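Local coordinates for protein nicotinate phosphoribosyltransferase (Vibrio cholerae, PDB 4HL7) that probably catalyses the ATP-driven synthesis of nicotinate ribonucleotide from nicotinate and phosphoribosyl pyrophosphate, a step in NAD biosynthesis, at residues A266-T270 with L271-A275; A395-D399 with P400-A404. All coordinates share one frame; numbering follows the deposited sequence.

How the contacts relate
Contact 1, residues 266-275, precedes contact 2, residues 395-404, along the chain. Their centres are about 17 Å apart and their nearest atoms about 7 Å, so they do not touch. Each leads into a helix whose first turn is capped by the side chain just before it: Thr272 for helix 273-279, Asp399 for helix 400-409. Contact 1 is buried and runs from the end of strand 265-267, in the parallel sheet, through a turn; contact 2 lies at the surface, after strand 383-384 of the antiparallel sheet. Backbone bonds of Thr270 with Ile388 and Met396 with Lys387 bring both to one connecting segment. Contact 1 sets Asp269 against His232, the predicted phosphorylation site, whereas contact 2 starts a surface helix.

Contact 1: residues A266-T270 with L271-A275; sequences APTDT and LTIDA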
loop_
_atom_site.group_PDB
_atom_site.type_symbol
_atom_site.label_atom_id
_atom_site.label_comp_id
_atom_site.label_asym_id
_atom_site.label_seq_id
_atom_site.Cartn_x
_atom_site.Cartn_y
_atom_site.Cartn_z
ATOM N N ALA A 266 -7.264 10.500 1.357
ATOM C CA ALA A 266 -6.263 10.532 2.499
ATOM C C ALA A 266 -6.418 9.375 3.455
ATOM O O ALA A 266 -7.530 9.069 3.882
ATOM C CB ALA A 266 -6.401 11.849 3.289
ATOM N N PRO A 267 -5.309 8.717 3.829
ATOM C CA PRO A 267 -5.430 7.891 5.023
ATOM C C PRO A 267 -5.570 8.740 6.288
ATOM O O PRO A 267 -5.077 9.857 6.346
ATOM C CB PRO A 267 -4.092 7.126 5.045
ATOM C CG PRO A 267 -3.149 8.183 4.528
ATOM C CD PRO A 267 -3.894 8.927 3.441
ATOM N N THR A 268 -6.217 8.203 7.309
ATOM C CA THR A 268 -6.544 9.026 8.471
ATOM C C THR A 268 -5.765 8.656 9.697
ATOM O O THR A 268 -5.877 9.349 10.781
ATOM C CB THR A 268 -8.079 8.905 8.797
ATOM O OG1 THR A 268 -8.327 7.557 9.207
ATOM C CG2 THR A 268 -8.901 9.212 7.598
ATOM N N ASP A 269 -4.935 7.607 9.600
ATOM C CA ASP A 269 -4.334 7.044 10.777
ATOM C C ASP A 269 -2.794 7.088 10.787
ATOM O O ASP A 269 -2.159 6.282 11.455
ATOM C CB ASP A 269 -4.788 5.547 10.969
ATOM C CG ASP A 269 -4.309 4.623 9.831
ATOM O OD1 ASP A 269 -4.098 5.094 8.685
ATOM O OD2 ASP A 269 -4.162 3.393 10.096
ATOM N N THR A 270 -2.198 8.054 10.124
ATOM C CA THR A 270 -0.761 8.221 10.305
ATOM C C THR A 270 -0.488 8.555 11.766
ATOM O O THR A 270 0.468 8.079 12.391
ATOM C CB THR A 270 -0.241 9.374 9.457
ATOM O OG1 THR A 270 -0.528 9.142 8.065
ATOM C CG2 THR A 270 1.305 9.544 9.686
ATOM N N LEU A 271 -1.383 9.363 12.336
ATOM C CA LEU A 271 -1.303 9.754 13.730
ATOM C C LEU A 271 -2.500 9.111 14.437
ATOM O O LEU A 271 -2.419 7.913 14.760
ATOM C CB LEU A 271 -1.326 11.296 13.863
ATOM C CG LEU A 271 -0.133 11.903 13.090
ATOM C CD1 LEU A 271 -0.253 13.404 13.018
ATOM C CD2 LEU A 271 1.193 11.571 13.806
ATOM N N THR A 272 -3.590 9.861 14.673
ATOM C CA THR A 272 -4.833 9.211 15.191
ATOM C C THR A 272 -6.034 9.848 14.474
ATOM O O THR A 272 -5.928 10.938 13.924
ATOM C CB THR A 272 -5.042 9.397 16.654
ATOM O OG1 THR A 272 -5.146 10.803 16.942
ATOM C CG2 THR A 272 -3.877 8.708 17.501
ATOM N N ILE A 273 -7.204 9.233 14.606
ATOM C CA ILE A 273 -8.406 9.833 14.007
ATOM C C ILE A 273 -8.676 11.224 14.589
ATOM O O ILE A 273 -9.002 12.163 13.815
ATOM C CB ILE A 273 -9.633 8.906 14.128
ATOM C CG1 ILE A 273 -10.839 9.422 13.293
ATOM C CG2 ILE A 273 -10.024 8.729 15.588
ATOM C CD1 ILE A 273 -10.538 9.712 11.847
ATOM N N ASP A 274 -8.468 11.428 15.884
ATOM C CA ASP A 274 -8.676 12.804 16.406
ATOM C C ASP A 274 -7.733 13.809 15.818
ATOM O O ASP A 274 -8.138 14.940 15.561
ATOM C CB ASP A 274 -8.615 12.887 17.936
ATOM C CG ASP A 274 -9.645 11.991 18.593
ATOM O OD1 ASP A 274 -10.847 12.172 18.345
ATOM O OD2 ASP A 274 -9.234 11.033 19.269
ATOM N N ALA A 275 -6.446 13.458 15.649
ATOM C CA ALA A 275 -5.483 14.398 14.996
ATOM C C ALA A 275 -5.882 14.673 13.576
ATOM O O ALA A 275 -5.774 15.808 13.099
ATOM C CB ALA A 275 -4.054 13.809 15.011
HETATM O O HOH W 1 -3.724 10.876 11.556
#
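Thr268 and Ile273 supply the apolar part of this turn. Their side chains run side by side in the same direction, and the Ile273 CD1 methyl reaches back to Thr268 CB at 4.0 Å. With CG1 anti to the backbone N (chi1 -170°), Ile273 extends its longer branch to that methyl contact.

The polar link across the turn is a water. It accepts from Leu271 N at 2.9 Å and can donate to Thr268 O at 2.8 Å, though other acceptors may compete for that proton. Past the bend, Thr272 is the N-cap: its OG1 accepts a nearly straight bond (168°) from Ala275 N at 3.2 Å, satisfying an amide of the first helical turn.

The polar ends of Thr268 and Asp269 have partners beyond the turn. Thr268 OG1 bonds to Trp301 NE1, while Asp269 holds Ser295 OG through OD2 and, through OD1, NE2 of His232, the predicted autophosphorylated histidine, unmodified here.

The whole is a strand-to-helix turn, carrying the chain from strand 265-267 of the parallel sheet, consistent with the family's alpha/beta-barrel domain, into helix 273-279. Helix 232-241 packs on Thr270, helix 247-258 on Leu271, and helix 298-311 on Ile273.

Contact 2: residues A395-D399 with P400-A404; sequences AMCED and PIFLA
The Asp399 carboxylate lies across the start of the Phe402 side chain, the two side chains crossing at about a right angle with carboxylate and ring planes 55° apart. What brings them together is the N-cap of helix 400-409. A chi1 of -175° swings the Asp399 carboxylate away from its own N and over the first turn, where OD1 accepts from Phe402 N at 3.2 Å in an almost straight bond (172°). That N-H comes from above the carboxylate plane. Ile401 N adds a second, weak bond to the same oxygen, so OD1 serves two amides at the helix start, and the helix dipole would be expected to favour its negative charge. Asp399 O then accepts from Leu403 N at 3.1 Å, opening the regular helical bonding.

Cys397 comes from the incoming loop toward the same turn. Its SG approaches the Phe402 ring obliquely, 3.8 Å from CD2, as a sulfur-aromatic contact, and also accepts from Asp399 N at 3.5 Å, which ties the sulfur to the backbone of the capping residue. One residue further along the helix, Leu403 CB meets Cys397 CB at 3.8 Å. Leu403 then extends CD2 alongside the loop to the Ala395 CB methyl, 4.1 Å away.

This is an N-capped helix start at the surface, with the preceding loop folded back along the first turn. Pro384 of strand 383-384 touches Cys397, Asp399 and Phe402, Glu398 makes a salt bridge to Arg40 on strand 38-46, and helix 416-427 packs against Pro400 and Ile401.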
loop_
_atom_site.group_PDB
_atom_site.type_symbol
_atom_site.label_atom_id
_atom_site.label_comp_id
_atom_site.label_asym_id
_atom_site.label_seq_id
_atom_site.Cartn_x
_atom_site.Cartn_y
_atom_site.Cartn_z
ATOM N N ALA A 395 2.356 1.354 16.841
ATOM C CA ALA A 395 3.256 2.547 16.667
ATOM C C ALA A 395 4.680 2.096 16.263
ATOM O O ALA A 395 5.158 1.062 16.712
ATOM C CB ALA A 395 3.283 3.433 17.924
HETATM N N MSE A 396 5.327 2.834 15.366
HETATM C CA MSE A 396 6.644 2.404 14.814
HETATM C C MSE A 396 7.476 3.649 14.704
HETATM O O MSE A 396 6.982 4.661 14.192
HETATM C CB MSE A 396 6.464 1.711 13.444
HETATM C CG MSE A 396 6.223 2.716 12.299
HETATM SE SE MSE A 396 5.599 1.877 10.592
HETATM C CE MSE A 396 3.886 1.129 11.298
ATOM N N CYS A 397 8.641 3.611 15.356
ATOM C CA CYS A 397 9.716 4.625 15.255
ATOM C C CYS A 397 11.033 4.027 15.779
ATOM O O CYS A 397 11.036 3.320 16.783
ATOM C CB CYS A 397 9.354 5.856 16.068
ATOM S SG CYS A 397 10.460 7.208 15.672
ATOM N N GLU A 398 12.163 4.340 15.117
ATOM C CA GLU A 398 13.479 3.900 15.573
ATOM C C GLU A 398 13.975 4.696 16.779
ATOM O O GLU A 398 14.890 4.286 17.444
ATOM C CB GLU A 398 14.466 4.079 14.440
ATOM C CG GLU A 398 14.315 3.031 13.370
ATOM C CD GLU A 398 15.356 3.149 12.269
ATOM O OE1 GLU A 398 16.111 4.130 12.257
ATOM O OE2 GLU A 398 15.368 2.277 11.383
ATOM N N ASP A 399 13.365 5.863 17.035
ATOM C CA ASP A 399 13.859 6.811 18.049
ATOM C C ASP A 399 12.721 7.010 19.036
ATOM O O ASP A 399 11.685 7.656 18.727
ATOM C CB ASP A 399 14.260 8.144 17.356
ATOM C CG ASP A 399 14.905 9.164 18.306
ATOM O OD1 ASP A 399 14.600 9.165 19.479
ATOM O OD2 ASP A 399 15.784 9.943 17.867
ATOM N N PRO A 400 12.833 6.393 20.207
ATOM C CA PRO A 400 11.652 6.473 21.080
ATOM C C PRO A 400 11.400 7.907 21.640
ATOM O O PRO A 400 10.254 8.258 21.983
ATOM C CB PRO A 400 12.000 5.513 22.230
ATOM C CG PRO A 400 13.493 5.432 22.232
ATOM C CD PRO A 400 13.862 5.482 20.748
ATOM N N ILE A 401 12.451 8.709 21.729
ATOM C CA ILE A 401 12.284 10.139 22.168
ATOM C C ILE A 401 11.528 10.924 21.113
ATOM O O ILE A 401 10.623 11.720 21.417
ATOM C CB ILE A 401 13.629 10.814 22.492
ATOM C CG1 ILE A 401 14.373 10.033 23.567
ATOM C CG2 ILE A 401 13.437 12.309 22.835
ATOM C CD1 ILE A 401 15.787 10.538 23.950
ATOM N N PHE A 402 11.908 10.785 19.871
ATOM C CA PHE A 402 11.091 11.369 18.781
ATOM C C PHE A 402 9.601 10.981 18.848
ATOM O O PHE A 402 8.684 11.839 18.707
ATOM C CB PHE A 402 11.669 11.041 17.403
ATOM C CG PHE A 402 10.900 11.624 16.287
ATOM C CD1 PHE A 402 11.225 12.920 15.795
ATOM C CD2 PHE A 402 9.842 10.938 15.717
ATOM C CE1 PHE A 402 10.430 13.488 14.764
ATOM C CE2 PHE A 402 9.060 11.501 14.682
ATOM C CZ PHE A 402 9.377 12.779 14.211
ATOM N N LEU A 403 9.343 9.690 19.032
ATOM C CA LEU A 403 7.959 9.239 19.026
ATOM C C LEU A 403 7.202 9.837 20.220
ATOM O O LEU A 403 6.024 10.283 20.056
ATOM C CB LEU A 403 7.919 7.696 19.063
ATOM C CG LEU A 403 6.507 7.120 19.151
ATOM C CD1 LEU A 403 5.569 7.574 18.015
ATOM C CD2 LEU A 403 6.536 5.575 19.236
ATOM N N ALA A 404 7.853 9.863 21.386
ATOM C CA ALA A 404 7.239 10.428 22.607
ATOM C C ALA A 404 6.915 11.943 22.377
ATOM O O ALA A 404 5.796 12.423 22.675
ATOM C CB ALA A 404 8.114 10.225 23.843
#